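PDB 1FCQ: hyaluronoglucosaminidase from Apis mellifera, which probably hydrolyses the glycosidic linkages of hyaluronan as a family 56 glycosidase, and is a major allergen of bee venom. Local coordinates for residues Gly239-Gly242 against Gly243-Glu247. Residues are numbered along the deposited sequence; the frame is centred on the assembly and turned at random.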
ATOM      1  N   GLY A 239     -15.399  11.409   1.891  1.00 19.23           N
ATOM      2  CA  GLY A 239     -15.644  10.476   2.982  1.00 20.65           C
ATOM      3  C   GLY A 239     -14.757   9.240   2.912  1.00 19.22           C
ATOM      4  O   GLY A 239     -14.297   8.738   3.944  1.00 18.06           O
ATOM      5  N   LEU A 240     -14.562   8.702   1.718  1.00 18.98           N
ATOM      6  CA  LEU A 240     -13.696   7.553   1.489  1.00 17.71           C
ATOM      7  C   LEU A 240     -12.312   7.901   2.033  1.00 15.52           C
ATOM      8  O   LEU A 240     -11.719   7.124   2.787  1.00 16.76           O
ATOM      9  CB  LEU A 240     -13.588   7.224   0.002  1.00 16.37           C
ATOM     10  CG  LEU A 240     -12.706   6.074  -0.472  1.00 17.25           C
ATOM     11  CD1 LEU A 240     -13.150   5.625  -1.861  1.00 21.10           C
ATOM     12  CD2 LEU A 240     -11.223   6.434  -0.563  1.00 18.93           C
ATOM     13  N   VAL A 241     -11.777   9.045   1.588  1.00 14.25           N
ATOM     14  CA  VAL A 241     -10.462   9.480   2.031  1.00 16.03           C
ATOM     15  C   VAL A 241     -10.447   9.703   3.536  1.00 19.23           C
ATOM     16  O   VAL A 241      -9.562   9.234   4.246  1.00 17.06           O
ATOM     17  CB  VAL A 241     -10.037  10.765   1.295  1.00 16.85           C
ATOM     18  CG1 VAL A 241      -8.729  11.336   1.817  1.00 18.83           C
ATOM     19  CG2 VAL A 241      -9.911  10.471  -0.197  1.00 15.82           C
ATOM     20  N   GLY A 242     -11.423  10.477   4.020  1.00 15.92           N
ATOM     21  CA  GLY A 242     -11.490  10.818   5.434  1.00 17.95           C
ATOM     22  C   GLY A 242     -11.507   9.630   6.375  1.00 15.95           C
ATOM     23  O   GLY A 242     -10.727   9.585   7.339  1.00 18.12           O
ATOM     24  N   GLY A 243     -12.366   8.663   6.126  1.00 14.02           N
ATOM     25  CA  GLY A 243     -12.496   7.462   6.924  1.00 14.38           C
ATOM     26  C   GLY A 243     -11.170   6.706   7.021  1.00 17.72           C
ATOM     27  O   GLY A 243     -10.741   6.275   8.105  1.00 15.35           O
ATOM     28  N   ARG A 244     -10.506   6.570   5.874  1.00 16.49           N
ATOM     29  CA  ARG A 244      -9.221   5.878   5.816  1.00 17.67           C
ATOM     30  C   ARG A 244      -8.100   6.622   6.502  1.00 18.19           C
ATOM     31  O   ARG A 244      -7.293   5.971   7.181  1.00 16.67           O
ATOM     32  CB  ARG A 244      -8.874   5.583   4.354  1.00 14.50           C
ATOM     33  CG  ARG A 244      -9.911   4.623   3.777  1.00 13.25           C
ATOM     34  CD  ARG A 244      -9.616   4.396   2.297  1.00 14.80           C
ATOM     35  NE  ARG A 244     -10.700   3.556   1.773  1.00 18.37           N
ATOM     36  CZ  ARG A 244     -10.663   2.897   0.634  1.00 20.37           C
ATOM     37  NH1 ARG A 244     -11.729   2.178   0.284  1.00 21.98           N
ATOM     38  NH2 ARG A 244      -9.596   2.942  -0.157  1.00 20.26           N
ATOM     39  N   VAL A 245      -8.055   7.952   6.376  1.00 14.84           N
ATOM     40  CA  VAL A 245      -7.019   8.725   7.041  1.00 12.20           C
ATOM     41  C   VAL A 245      -7.266   8.761   8.548  1.00 15.51           C
ATOM     42  O   VAL A 245      -6.323   8.626   9.327  1.00 17.02           O
ATOM     43  CB  VAL A 245      -6.904  10.148   6.469  1.00 16.87           C
ATOM     44  CG1 VAL A 245      -5.954  11.009   7.287  1.00 18.62           C
ATOM     45  CG2 VAL A 245      -6.450  10.061   5.011  1.00 14.97           C
ATOM     46  N   LYS A 246      -8.536   8.848   8.950  1.00 16.80           N
ATOM     47  CA  LYS A 246      -8.832   8.780  10.386  1.00 13.61           C
ATOM     48  C   LYS A 246      -8.408   7.431  10.964  1.00 16.06           C
ATOM     49  O   LYS A 246      -7.897   7.395  12.096  1.00 17.90           O
ATOM     50  CB  LYS A 246     -10.322   8.980  10.677  1.00 18.79           C
ATOM     51  CG  LYS A 246     -10.831  10.395  10.449  1.00 24.16           C
ATOM     52  CD  LYS A 246     -12.353  10.419  10.625  1.00 23.50           C
ATOM     53  CE  LYS A 246     -12.936  11.791  10.369  1.00 32.34           C
ATOM     54  NZ  LYS A 246     -14.432  11.770  10.425  1.00 25.00           N
ATOM     55  N   GLU A 247      -8.635   6.329  10.249  1.00 14.99           N
ATOM     56  CA  GLU A 247      -8.257   5.013  10.781  1.00 19.06           C
ATOM     57  C   GLU A 247      -6.760   4.960  11.011  1.00 13.70           C
ATOM     58  O   GLU A 247      -6.264   4.532  12.060  1.00 14.04           O
ATOM     59  CB  GLU A 247      -8.705   3.904   9.836  1.00 19.33           C
ATOM     60  CG  GLU A 247      -8.471   2.491  10.340  1.00 17.65           C
ATOM     61  CD  GLU A 247      -9.347   2.114  11.515  1.00 26.81           C
ATOM     62  OE1 GLU A 247     -10.282   2.870  11.850  1.00 23.81           O
ATOM     63  OE2 GLU A 247      -9.071   1.054  12.110  1.00 19.60           O
TER
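The carbonyl oxygen of Leu240 is gripped by two donors: a weak bond from Arg244 N, 3.4 Å from Leu240 O, and ND2 of Asn191 from a nearby loop. Shorter bonds flank it, from Gly243 N to Gly239 O, Val245 N to Val241 O and, at 2.8 Å, Lys246 N to Gly242 O. Arg244 is long enough to reach back one turn: with CG beside its own backbone N (chi1 -64°) and the chain extended to NE, it passes close to Leu240 O and brings the guanidinium over the leucine. There the branched end of Leu240 covers one face, CD2 lying 3.6 Å above the guanidinium plane and offset toward its rim. NE donates to OD1 of Asn191, whose amide thus bridges backbone and guanidinium, and NH2 to Ser225 O. Val241 and Val245 lie side by side and point the same way, CG1 of Val241 4.1 Å from CG2 of Val245. Compact and branched, Val241 suits the buried face, where it also meets Thr286 and Ile290 of helix 280-292. These i to i+4 bonds and pairs mark an alpha-helix, amphipathic here with both valines buried and Lys246 exposed: helix 234-253 of the seven-stranded (beta/alpha) TIM barrel, packed against a neighbouring helix.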